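Local coordinates for peptidase M28 (Shewanella amazonensis SB2B, PDB 3IIB), which probably acts as a zinc-dependent carboxypeptidase or dipeptidase of the M28 family, with two zinc ions in its active site, at residues G97-T101 with L223-S227; A158-E163 with V193-A198; Q289-I295 with A427-S433; H324-A328 with V385-L390. The contacts are given in a common frame with arbitrary orientation. Residues are numbered along the deposited sequence.

Interaction 1 of 4, residues G97-T101 with L223-S227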
loop_
_atom_site.group_PDB
_atom_site.type_symbol
_atom_site.label_atom_id
_atom_site.label_comp_id
_atom_site.label_asym_id
_atom_site.label_seq_id
_atom_site.Cartn_x
_atom_site.Cartn_y
_atom_site.Cartn_z
ATOM N N GLY A 97 2.792 -11.263 -19.464
ATOM C CA GLY A 97 3.228 -12.206 -20.465
ATOM C C GLY A 97 4.003 -13.407 -19.938
ATOM O O GLY A 97 4.301 -14.307 -20.728
ATOM N N SER A 98 4.275 -13.473 -18.631
ATOM C CA SER A 98 5.011 -14.616 -18.079
ATOM C C SER A 98 4.297 -15.915 -18.392
ATOM O O SER A 98 3.063 -16.020 -18.288
ATOM C CB SER A 98 5.157 -14.515 -16.541
ATOM O OG SER A 98 5.933 -15.599 -16.065
ATOM N N ILE A 99 5.071 -16.947 -18.684
ATOM C CA ILE A 99 4.560 -18.288 -18.681
ATOM C C ILE A 99 4.292 -18.706 -17.226
ATOM O O ILE A 99 4.797 -18.107 -16.282
ATOM C CB ILE A 99 5.559 -19.301 -19.350
ATOM C CG1 ILE A 99 6.886 -19.403 -18.581
ATOM C CG2 ILE A 99 5.834 -18.890 -20.814
ATOM C CD1 ILE A 99 7.706 -20.692 -18.933
ATOM N N ALA A 100 3.506 -19.756 -17.079
ATOM C CA ALA A 100 3.219 -20.346 -15.779
ATOM C C ALA A 100 4.445 -21.117 -15.312
ATOM O O ALA A 100 5.259 -21.577 -16.140
ATOM C CB ALA A 100 1.987 -21.313 -15.865
ATOM N N THR A 101 4.533 -21.316 -14.005
ATOM C CA THR A 101 5.549 -22.219 -13.402
ATOM C C THR A 101 5.155 -23.649 -13.684
ATOM O O THR A 101 3.991 -23.886 -13.976
ATOM C CB THR A 101 5.652 -21.984 -11.915
ATOM O OG1 THR A 101 4.333 -21.981 -11.347
ATOM C CG2 THR A 101 6.349 -20.627 -11.646
ATOM N N LEU A 223 7.974 -20.445 -5.930
ATOM C CA LEU A 223 7.261 -19.538 -6.827
ATOM C C LEU A 223 6.223 -20.319 -7.639
ATOM O O LEU A 223 6.530 -21.351 -8.263
ATOM C CB LEU A 223 8.224 -18.862 -7.800
ATOM C CG LEU A 223 7.652 -17.861 -8.807
ATOM C CD1 LEU A 223 7.023 -16.605 -8.166
ATOM C CD2 LEU A 223 8.782 -17.447 -9.781
ATOM N N GLU A 224 5.000 -19.806 -7.610
ATOM C CA GLU A 224 3.890 -20.406 -8.323
ATOM C C GLU A 224 3.228 -19.300 -9.087
ATOM O O GLU A 224 2.846 -18.298 -8.476
ATOM C CB GLU A 224 2.885 -21.022 -7.354
ATOM C CG GLU A 224 1.731 -21.676 -8.074
ATOM C CD GLU A 224 0.795 -22.436 -7.170
ATOM O OE1 GLU A 224 0.953 -22.383 -5.926
ATOM O OE2 GLU A 224 -0.085 -23.117 -7.747
ATOM N N LEU A 225 3.135 -19.479 -10.414
ATOM C CA LEU A 225 2.453 -18.554 -11.297
ATOM C C LEU A 225 1.544 -19.314 -12.226
ATOM O O LEU A 225 1.946 -20.288 -12.872
ATOM C CB LEU A 225 3.413 -17.718 -12.137
ATOM C CG LEU A 225 4.436 -16.864 -11.389
ATOM C CD1 LEU A 225 5.440 -16.285 -12.409
ATOM C CD2 LEU A 225 3.789 -15.751 -10.511
ATOM N N GLY A 226 0.297 -18.874 -12.261
ATOM C CA GLY A 226 -0.669 -19.432 -13.181
ATOM C C GLY A 226 -0.797 -18.324 -14.217
ATOM O O GLY A 226 -0.776 -17.127 -13.898
ATOM N N SER A 227 -0.870 -18.717 -15.452
ATOM C CA SER A 227 -1.130 -17.784 -16.533
ATOM C C SER A 227 -1.500 -18.633 -17.728
ATOM O O SER A 227 -1.246 -19.847 -17.724
ATOM C CB SER A 227 0.114 -16.947 -16.855
ATOM O OG SER A 227 1.079 -17.726 -17.563
#

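Interaction 2 of 4, residues A158-E163 with V193-A198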
loop_
_atom_site.group_PDB
_atom_site.type_symbol
_atom_site.label_atom_id
_atom_site.label_comp_id
_atom_site.label_asym_id
_atom_site.label_seq_id
_atom_site.Cartn_x
_atom_site.Cartn_y
_atom_site.Cartn_z
ATOM N N ALA A 158 14.042 -11.739 -17.837
ATOM C CA ALA A 158 13.788 -13.168 -17.981
ATOM C C ALA A 158 14.659 -13.776 -19.102
ATOM O O ALA A 158 15.141 -14.921 -18.995
ATOM C CB ALA A 158 12.263 -13.454 -18.200
ATOM N N VAL A 159 14.880 -13.016 -20.162
ATOM C CA VAL A 159 15.754 -13.485 -21.229
ATOM C C VAL A 159 17.199 -13.626 -20.728
ATOM O O VAL A 159 17.824 -14.679 -20.865
ATOM C CB VAL A 159 15.699 -12.592 -22.447
ATOM C CG1 VAL A 159 16.810 -13.012 -23.481
ATOM C CG2 VAL A 159 14.318 -12.638 -23.076
ATOM N N ALA A 160 17.711 -12.569 -20.110
ATOM C CA ALA A 160 19.094 -12.584 -19.628
ATOM C C ALA A 160 19.326 -13.696 -18.596
ATOM O O ALA A 160 20.368 -14.346 -18.613
ATOM C CB ALA A 160 19.464 -11.203 -19.044
ATOM N N ALA A 161 18.353 -13.927 -17.716
ATOM C CA ALA A 161 18.477 -14.965 -16.712
ATOM C C ALA A 161 18.460 -16.354 -17.345
ATOM O O ALA A 161 19.277 -17.193 -17.019
ATOM C CB ALA A 161 17.373 -14.846 -15.673
ATOM N N ALA A 162 17.535 -16.595 -18.270
ATOM C CA ALA A 162 17.483 -17.901 -18.982
ATOM C C ALA A 162 18.767 -18.223 -19.738
ATOM O O ALA A 162 19.211 -19.380 -19.732
ATOM C CB ALA A 162 16.287 -17.994 -19.935
ATOM N N GLU A 163 19.384 -17.211 -20.326
ATOM C CA GLU A 163 20.673 -17.348 -21.009
ATOM C C GLU A 163 21.766 -17.882 -20.117
ATOM O O GLU A 163 22.671 -18.560 -20.591
ATOM C CB GLU A 163 21.105 -16.020 -21.662
ATOM C CG GLU A 163 20.225 -15.671 -22.823
ATOM C CD GLU A 163 20.573 -14.340 -23.465
ATOM O OE1 GLU A 163 20.980 -13.390 -22.745
ATOM O OE2 GLU A 163 20.427 -14.244 -24.699
ATOM N N VAL A 193 15.477 -18.290 -26.988
ATOM C CA VAL A 193 15.804 -18.478 -25.570
ATOM C C VAL A 193 14.611 -19.054 -24.843
ATOM O O VAL A 193 13.517 -18.460 -24.871
ATOM C CB VAL A 193 16.222 -17.175 -24.887
ATOM C CG1 VAL A 193 16.521 -17.424 -23.399
ATOM C CG2 VAL A 193 17.461 -16.583 -25.593
ATOM N N THR A 194 14.848 -20.151 -24.128
ATOM C CA THR A 194 13.803 -20.762 -23.287
ATOM C C THR A 194 13.075 -19.722 -22.419
ATOM O O THR A 194 13.698 -18.985 -21.639
ATOM C CB THR A 194 14.359 -21.881 -22.409
ATOM O OG1 THR A 194 14.835 -22.921 -23.261
ATOM C CG2 THR A 194 13.282 -22.470 -21.447
ATOM N N ALA A 195 11.756 -19.664 -22.579
ATOM C CA ALA A 195 10.892 -18.832 -21.730
ATOM C C ALA A 195 10.871 -19.404 -20.318
ATOM O O ALA A 195 10.775 -20.621 -20.115
ATOM C CB ALA A 195 9.447 -18.763 -22.308
ATOM N N ILE A 196 11.068 -18.526 -19.335
ATOM C CA ILE A 196 11.004 -18.937 -17.943
ATOM C C ILE A 196 9.984 -18.060 -17.162
ATOM O O ILE A 196 9.742 -16.916 -17.539
ATOM C CB ILE A 196 12.416 -18.907 -17.265
ATOM C CG1 ILE A 196 12.971 -17.481 -17.282
ATOM C CG2 ILE A 196 13.356 -20.011 -17.895
ATOM C CD1 ILE A 196 14.253 -17.263 -16.396
ATOM N N PRO A 197 9.400 -18.602 -16.079
ATOM C CA PRO A 197 8.519 -17.809 -15.218
ATOM C C PRO A 197 9.222 -16.577 -14.663
ATOM O O PRO A 197 10.389 -16.638 -14.289
ATOM C CB PRO A 197 8.147 -18.766 -14.097
ATOM C CG PRO A 197 8.458 -20.086 -14.575
ATOM C CD PRO A 197 9.577 -19.962 -15.549
ATOM N N ALA A 198 8.488 -15.475 -14.593
ATOM C CA ALA A 198 9.053 -14.166 -14.295
ATOM C C ALA A 198 8.038 -13.394 -13.449
ATOM O O ALA A 198 6.903 -13.244 -13.875
ATOM C CB ALA A 198 9.315 -13.388 -15.595
HETATM O O HOH W 1 13.411 -16.330 -20.945
#

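Interaction 3 of 4, residues Q289-I295 with A427-S433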
loop_
_atom_site.group_PDB
_atom_site.type_symbol
_atom_site.label_atom_id
_atom_site.label_comp_id
_atom_site.label_asym_id
_atom_site.label_seq_id
_atom_site.Cartn_x
_atom_site.Cartn_y
_atom_site.Cartn_z
ATOM N N GLN A 289 -17.079 29.518 -30.365
ATOM C CA GLN A 289 -16.172 29.593 -31.518
ATOM C C GLN A 289 -15.801 28.173 -31.952
ATOM O O GLN A 289 -15.565 27.296 -31.098
ATOM C CB GLN A 289 -14.806 30.188 -31.099
ATOM C CG GLN A 289 -14.727 31.625 -30.728
ATOM C CD GLN A 289 -14.960 31.868 -29.290
ATOM O OE1 GLN A 289 -15.392 30.980 -28.556
ATOM N NE2 GLN A 289 -14.704 33.100 -28.857
ATOM N N LYS A 290 -15.633 27.981 -33.253
ATOM C CA LYS A 290 -15.048 26.743 -33.781
ATOM C C LYS A 290 -13.525 26.862 -33.902
ATOM O O LYS A 290 -13.006 27.930 -34.217
ATOM C CB LYS A 290 -15.627 26.488 -35.177
ATOM C CG LYS A 290 -17.105 26.332 -35.175
ATOM C CD LYS A 290 -17.727 26.630 -36.545
ATOM C CE LYS A 290 -19.240 26.581 -36.510
ATOM N NZ LYS A 290 -19.815 26.821 -37.870
ATOM N N PRO A 291 -12.789 25.768 -33.649
ATOM C CA PRO A 291 -11.368 25.854 -33.983
ATOM C C PRO A 291 -11.151 25.870 -35.504
ATOM O O PRO A 291 -11.974 25.303 -36.260
ATOM C CB PRO A 291 -10.809 24.545 -33.391
ATOM C CG PRO A 291 -11.933 23.586 -33.489
ATOM C CD PRO A 291 -13.196 24.406 -33.281
ATOM N N GLU A 292 -10.029 26.419 -35.956
ATOM C CA GLU A 292 -9.702 26.321 -37.373
ATOM C C GLU A 292 -9.431 24.883 -37.775
ATOM O O GLU A 292 -9.981 24.379 -38.782
ATOM C CB GLU A 292 -8.546 27.231 -37.719
ATOM C CG GLU A 292 -8.922 28.701 -37.533
ATOM C CD GLU A 292 -7.767 29.657 -37.812
ATOM O OE1 GLU A 292 -6.684 29.181 -38.149
ATOM O OE2 GLU A 292 -7.945 30.890 -37.667
ATOM N N ARG A 293 -8.571 24.225 -37.025
ATOM C CA ARG A 293 -8.257 22.799 -37.290
ATOM C C ARG A 293 -9.218 21.880 -36.576
ATOM O O ARG A 293 -9.785 22.240 -35.565
ATOM C CB ARG A 293 -6.841 22.450 -36.853
ATOM C CG ARG A 293 -5.755 23.270 -37.533
ATOM C CD ARG A 293 -4.310 22.846 -37.235
ATOM N NE ARG A 293 -3.450 23.573 -38.147
ATOM C CZ ARG A 293 -2.946 24.797 -37.926
ATOM N NH1 ARG A 293 -3.063 25.382 -36.735
ATOM N NH2 ARG A 293 -2.286 25.424 -38.905
ATOM N N THR A 294 -9.319 20.647 -37.079
ATOM C CA THR A 294 -10.020 19.595 -36.360
ATOM C C THR A 294 -9.197 19.175 -35.143
ATOM O O THR A 294 -7.980 19.071 -35.241
ATOM C CB THR A 294 -10.276 18.422 -37.286
ATOM O OG1 THR A 294 -11.153 18.872 -38.332
ATOM C CG2 THR A 294 -10.861 17.227 -36.504
ATOM N N ILE A 295 -9.844 19.016 -33.992
ATOM C CA ILE A 295 -9.182 18.453 -32.812
ATOM C C ILE A 295 -9.626 17.020 -32.658
ATOM O O ILE A 295 -10.815 16.738 -32.525
ATOM C CB ILE A 295 -9.489 19.260 -31.551
ATOM C CG1 ILE A 295 -8.890 20.669 -31.707
ATOM C CG2 ILE A 295 -8.977 18.561 -30.266
ATOM C CD1 ILE A 295 -9.499 21.753 -30.727
ATOM N N ALA A 427 -4.615 22.535 -26.964
ATOM C CA ALA A 427 -5.398 22.108 -28.112
ATOM C C ALA A 427 -6.017 23.337 -28.791
ATOM O O ALA A 427 -5.980 23.433 -29.997
ATOM C CB ALA A 427 -6.463 21.081 -27.746
ATOM N N TRP A 428 -6.502 24.307 -28.020
ATOM C CA TRP A 428 -7.063 25.513 -28.633
ATOM C C TRP A 428 -5.991 26.344 -29.354
ATOM O O TRP A 428 -6.148 26.711 -30.523
ATOM C CB TRP A 428 -7.820 26.362 -27.622
ATOM C CG TRP A 428 -8.418 27.529 -28.287
ATOM C CD1 TRP A 428 -7.971 28.816 -28.280
ATOM C CD2 TRP A 428 -9.555 27.500 -29.140
ATOM N NE1 TRP A 428 -8.775 29.604 -29.083
ATOM C CE2 TRP A 428 -9.761 28.815 -29.613
ATOM C CE3 TRP A 428 -10.423 26.488 -29.554
ATOM C CZ2 TRP A 428 -10.792 29.132 -30.477
ATOM C CZ3 TRP A 428 -11.439 26.817 -30.452
ATOM C CH2 TRP A 428 -11.608 28.121 -30.886
ATOM N N VAL A 429 -4.907 26.680 -28.675
ATOM C CA VAL A 429 -3.857 27.462 -29.298
ATOM C C VAL A 429 -3.303 26.759 -30.548
ATOM O O VAL A 429 -3.190 27.381 -31.617
ATOM C CB VAL A 429 -2.728 27.827 -28.289
ATOM C CG1 VAL A 429 -1.577 28.480 -29.008
ATOM C CG2 VAL A 429 -3.285 28.793 -27.189
HETATM N N MSE A 430 -3.042 25.456 -30.466
HETATM C CA MSE A 430 -2.521 24.766 -31.618
HETATM C C MSE A 430 -3.530 24.636 -32.770
HETATM O O MSE A 430 -3.126 24.715 -33.942
HETATM C CB MSE A 430 -2.000 23.372 -31.256
HETATM C CG MSE A 430 -0.823 23.362 -30.321
HETATM SE SE MSE A 430 0.794 24.091 -31.127
HETATM C CE MSE A 430 0.594 25.605 -30.507
ATOM N N ALA A 431 -4.821 24.460 -32.446
ATOM C CA ALA A 431 -5.858 24.342 -33.470
ATOM C C ALA A 431 -6.154 25.656 -34.167
ATOM O O ALA A 431 -6.857 25.664 -35.179
ATOM C CB ALA A 431 -7.178 23.760 -32.878
ATOM N N ASN A 432 -5.600 26.753 -33.638
ATOM C CA ASN A 432 -5.782 28.079 -34.245
ATOM C C ASN A 432 -4.460 28.791 -34.614
ATOM O O ASN A 432 -4.461 29.912 -35.137
ATOM C CB ASN A 432 -6.647 28.911 -33.317
ATOM C CG ASN A 432 -8.051 28.358 -33.226
ATOM O OD1 ASN A 432 -8.824 28.517 -34.153
ATOM N ND2 ASN A 432 -8.362 27.615 -32.136
ATOM N N SER A 433 -3.341 28.098 -34.443
ATOM C CA SER A 433 -2.034 28.702 -34.683
ATOM C C SER A 433 -1.736 28.841 -36.154
ATOM O O SER A 433 -2.092 27.985 -36.962
ATOM C CB SER A 433 -0.939 27.846 -34.076
ATOM O OG SER A 433 0.352 28.462 -34.205
HETATM O O HOH W 2 -10.713 30.379 -34.177
HETATM O O HOH W 3 -4.269 28.518 -38.632
HETATM O O HOH W 4 -5.610 31.907 -36.398
HETATM O O HOH W 5 -8.637 31.779 -34.908
#

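Interaction 4 of 4, residues H324-A328 with V385-L390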
loop_
_atom_site.group_PDB
_atom_site.type_symbol
_atom_site.label_atom_id
_atom_site.label_comp_id
_atom_site.label_asym_id
_atom_site.label_seq_id
_atom_site.Cartn_x
_atom_site.Cartn_y
_atom_site.Cartn_z
ATOM N N HIS A 324 -1.472 16.101 -40.077
ATOM C CA HIS A 324 -1.416 16.168 -38.616
ATOM C C HIS A 324 -0.549 17.349 -38.242
ATOM O O HIS A 324 0.639 17.370 -38.536
ATOM C CB HIS A 324 -0.861 14.894 -37.998
ATOM C CG HIS A 324 -1.864 13.804 -37.918
ATOM N ND1 HIS A 324 -2.531 13.335 -39.032
ATOM C CD2 HIS A 324 -2.372 13.131 -36.858
ATOM C CE1 HIS A 324 -3.378 12.395 -38.661
ATOM N NE2 HIS A 324 -3.316 12.262 -37.346
ATOM N N TYR A 325 -1.150 18.374 -37.687
ATOM C CA TYR A 325 -0.413 19.587 -37.373
ATOM C C TYR A 325 0.573 19.327 -36.222
ATOM O O TYR A 325 1.753 19.660 -36.314
ATOM C CB TYR A 325 -1.409 20.686 -37.037
ATOM C CG TYR A 325 -0.770 22.027 -36.752
ATOM C CD1 TYR A 325 -0.058 22.718 -37.736
ATOM C CD2 TYR A 325 -0.917 22.619 -35.512
ATOM C CE1 TYR A 325 0.520 23.963 -37.453
ATOM C CE2 TYR A 325 -0.311 23.857 -35.221
ATOM C CZ TYR A 325 0.356 24.509 -36.197
ATOM O OH TYR A 325 0.935 25.716 -35.866
ATOM N N ILE A 326 0.065 18.739 -35.137
ATOM C CA ILE A 326 0.862 18.410 -33.962
ATOM C C ILE A 326 0.126 17.351 -33.207
ATOM O O ILE A 326 -1.111 17.278 -33.280
ATOM C CB ILE A 326 1.124 19.644 -33.085
ATOM C CG1 ILE A 326 2.216 19.349 -32.041
ATOM C CG2 ILE A 326 -0.170 20.108 -32.410
ATOM C CD1 ILE A 326 2.976 20.624 -31.561
ATOM N N ALA A 327 0.873 16.518 -32.500
ATOM C CA ALA A 327 0.314 15.479 -31.651
ATOM C C ALA A 327 0.913 15.520 -30.244
ATOM O O ALA A 327 2.082 15.832 -30.112
ATOM C CB ALA A 327 0.596 14.092 -32.267
ATOM N N ALA A 328 0.119 15.177 -29.217
ATOM C CA ALA A 328 0.571 15.111 -27.814
ATOM C C ALA A 328 -0.255 14.091 -27.073
ATOM O O ALA A 328 -1.394 13.813 -27.465
ATOM C CB ALA A 328 0.496 16.473 -27.087
ATOM N N VAL A 385 5.799 14.178 -38.251
ATOM C CA VAL A 385 4.703 14.792 -37.499
ATOM C C VAL A 385 5.275 15.463 -36.258
ATOM O O VAL A 385 5.953 14.814 -35.440
ATOM C CB VAL A 385 3.660 13.757 -37.065
ATOM C CG1 VAL A 385 2.487 14.456 -36.341
ATOM C CG2 VAL A 385 3.164 12.965 -38.296
ATOM N N PRO A 386 5.042 16.779 -36.133
ATOM C CA PRO A 386 5.451 17.471 -34.913
ATOM C C PRO A 386 4.720 16.955 -33.683
ATOM O O PRO A 386 3.592 16.456 -33.765
ATOM C CB PRO A 386 5.063 18.952 -35.198
ATOM C CG PRO A 386 5.008 19.070 -36.653
ATOM C CD PRO A 386 4.482 17.724 -37.116
ATOM N N VAL A 387 5.367 17.070 -32.526
ATOM C CA VAL A 387 4.767 16.691 -31.288
ATOM C C VAL A 387 5.165 17.673 -30.193
ATOM O O VAL A 387 6.049 18.493 -30.379
ATOM C CB VAL A 387 5.152 15.235 -30.844
ATOM C CG1 VAL A 387 4.613 14.183 -31.868
ATOM C CG2 VAL A 387 6.660 15.097 -30.571
ATOM N N ALA A 388 4.447 17.580 -29.069
ATOM C CA ALA A 388 4.825 18.227 -27.821
ATOM C C ALA A 388 4.785 17.202 -26.691
ATOM O O ALA A 388 4.033 16.206 -26.753
ATOM C CB ALA A 388 3.882 19.417 -27.513
ATOM N N SER A 389 5.620 17.433 -25.680
ATOM C CA SER A 389 5.587 16.679 -24.426
ATOM C C SER A 389 5.230 17.688 -23.347
ATOM O O SER A 389 6.016 18.601 -23.020
ATOM C CB SER A 389 6.934 16.048 -24.121
ATOM O OG SER A 389 7.200 14.935 -24.964
ATOM N N LEU A 390 4.041 17.511 -22.798
ATOM C CA LEU A 390 3.528 18.367 -21.758
ATOM C C LEU A 390 3.910 17.650 -20.456
ATOM O O LEU A 390 3.296 16.646 -20.047
ATOM C CB LEU A 390 2.015 18.552 -21.934
ATOM C CG LEU A 390 1.631 19.401 -23.165
ATOM C CD1 LEU A 390 1.434 18.481 -24.387
ATOM C CD2 LEU A 390 0.369 20.195 -22.944
#

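Interaction 1 of 4, residues G97-T101 with L223-S227
A loop-to-strand contact closes here far from the zinc site: residues 97-101, in the connection between strands 88-94 and 106-113, lie across residues 223-227 of strand 220-242 in the large mixed sheet. The two chain directions differ by 123°, so the loop runs obliquely over the strand and grips it at two points. At Thr-101 the grip is double. Thr-101 N donates to Leu-225 O (3.0 Å), and its side chain, in the p rotamer, turns OG1 back to accept from Leu-225 N (2.9 Å); one threonine thus answers both polar backbone atoms of one strand residue, the second through a side chain where a paired strand would offer a carbonyl. The methyl CG2 of Thr-101 then rests 4.2 Å from both Leu-223 CG and Leu-225 CB. At the other end Ser-227 OG donates to Ser-98 O (2.7 Å). Between the two grips Ala-100 sits nearest the strand at Gly-226, with 4.8 Å between their CA atoms, and Ala-100 CB packs 3.2 Å from Leu-225 O. Ser-98 turns its own OG to Ile-99 O (2.8 Å), bracing the loop from within. Leu-223 and Leu-225 pack on Ala-199 of strand 198-201 and on strand 88-94, while strand 62-84 flanks residues 223-227 through backbone bonds to Gly-76, Ile-77 and Lys-79 and sends Trp-73 NE1 to Ser-98 O.

Interaction 2 of 4, residues A158-E163 with V193-A198
The C-terminal part of helix 145-163 packs here on the loop between strands 168-172 and 198-201, parallel neighbours in the large mixed sheet; small alanines on the helix receive larger branched residues from the loop. Ile-196, with chi1 p and chi2 t, lays its extended arm along the helix: CD1 reaches Ala-161 CB at 4.0 Å and Ala-158 O at 3.6 Å, CG1 lies 4.2 Å from Ala-158 CB, and the other branch, CG2, stands 4.1 Å from Ala-162 CB. Val-193, chi1 t, spreads its two methyls over the neighbouring part of the helix, CG1 against Ala-162 CB (3.5 Å) and CG2 beside Val-159 CG1 (4.2 Å). Ala-162 CB is therefore held between Val-193 and Ile-196, and also meets Thr-194 O at 3.3 Å. Glu-163, m then t, brings OE2 within 3.9 Å of Val-193 CG2. At the inner end Ala-158 CB meets Ala-198 CB at 3.9 Å, and both touch Ile-169 of strand 168-172. A water lies 2.8 Å from Thr-194 O and 3.0 Å from Ala-158 O, the latter at best a weak bond. With no direct hydrogen bond between the segments, the contact is essentially apolar and depends on matching shapes.

Interaction 3 of 4, residues Q289-I295 with A427-S433
Ala-431, Trp-428 and Arg-293 lose most surface where the end of helix 413-432 meets the start of strand 293-300, the axes of 427-432 and 293-295 passing 8.1 Å apart at 150°. Ala-431 is central: its CB touches Pro-291 CB (3.8 Å) and Ile-295 CG1 (3.7 Å), and its carbonyl O accepts from Arg-293 N (2.9 Å). Trp-428 extends its indole against residues 289-291, with CH2 3.8 Å from Gln-289 CB and CZ3 3.8 Å from Pro-291 CB, while its NE1 bonds to Asn-6 of helix 3-19. Arg-293 NH1 donates to Met-430 O (2.9 Å) and Ser-433 O (2.8 Å); its NE forms a salt bridge with Glu-250, and Tyr-325 adds a cation-pi contact. Asn-432 holds its own helix by ND2 to Trp-428 O (2.9 Å) and reaches across with OD1 to Glu-292 N (3.0 Å). A water links Glu-292 OE1 to Ser-433 O. Carbonyls near a helix C-terminus are poorly served by amides further along the chain, and a cationic guanidinium and the Arg-293 NH suit them. The chemistry thus divides into polar bonds, from Arg-293 to the carbonyls of Met-430, Ala-431 and Ser-433 and from Glu-292 N to Asn-432, and apolar packing of Pro-291 and Ile-295 alongside.

Interaction 4 of 4, residues H324-A328 with V385-L390
Two neighbouring parallel strands fit together here through a proline ring, an isoleucine and a leucine. The Pro-386 ring is the bump at one end and sits against the backbone of residues 324-326, its CG coming 3.3 Å from Tyr-325 O. Ile-326, with both chi angles t, lies along the second strand from Pro-386 to Ala-388: CG1 passes 4.3 Å from Pro-386 CB and 3.8 Å from Val-387 CA, and CD1 ends 4.3 Å from Ala-388 CB. The segment axes cross at -32°, and at the far end Leu-390 bends back so that CD1 fills the space beside the small Ala-328 CB (3.5 Å). In the zinc-peptidase fold of this family a sheet lies between helices; here strand 324-329, paired through its other edge with strand 247-257, is joined by strand 387-392, which pairs in turn with 337-343. The side chain of Ala-328 is about 10 Å from that of Asp-331, a zinc ligand. The strands meet at a single bridge, Ala-327 with Val-387 (CA atoms 4.6 Å apart). Ala-327 N donates to Pro-386 O (3.0 Å) and Ala-327 O accepts from Ala-388 N (3.1 Å), so Ala-327 clasps the other strand on both sides of Val-387. Helix 413-432 covers the Ile-326 and Ala-328 face, with Met-430 on Ile-326 and Phe-426 on Ala-328 and Ala-388.

The four contacts fall into two pairs on opposite sides of the chain's centre. Interactions 1 and 2 touch, Ser-98 OG lying 3.0 Å from Ala-198 N in a probable hydrogen bond; both are partly buried, and 2 is nested within the loop that 1 closes. Interactions 3 and 4, more deeply buried, meet at Tyr-325, whose ring lies against Arg-293, and at Met-430, which packs on Ile-326. Interactions 1, 3 and 4 all reach one large sheet, although 1 and 3 have centres about 49 Å apart. Interaction 4 combines backbone pairing with apolar packing, side-chain-to-backbone bonds strengthen 1 and 3, and 2 relies on apolar fit.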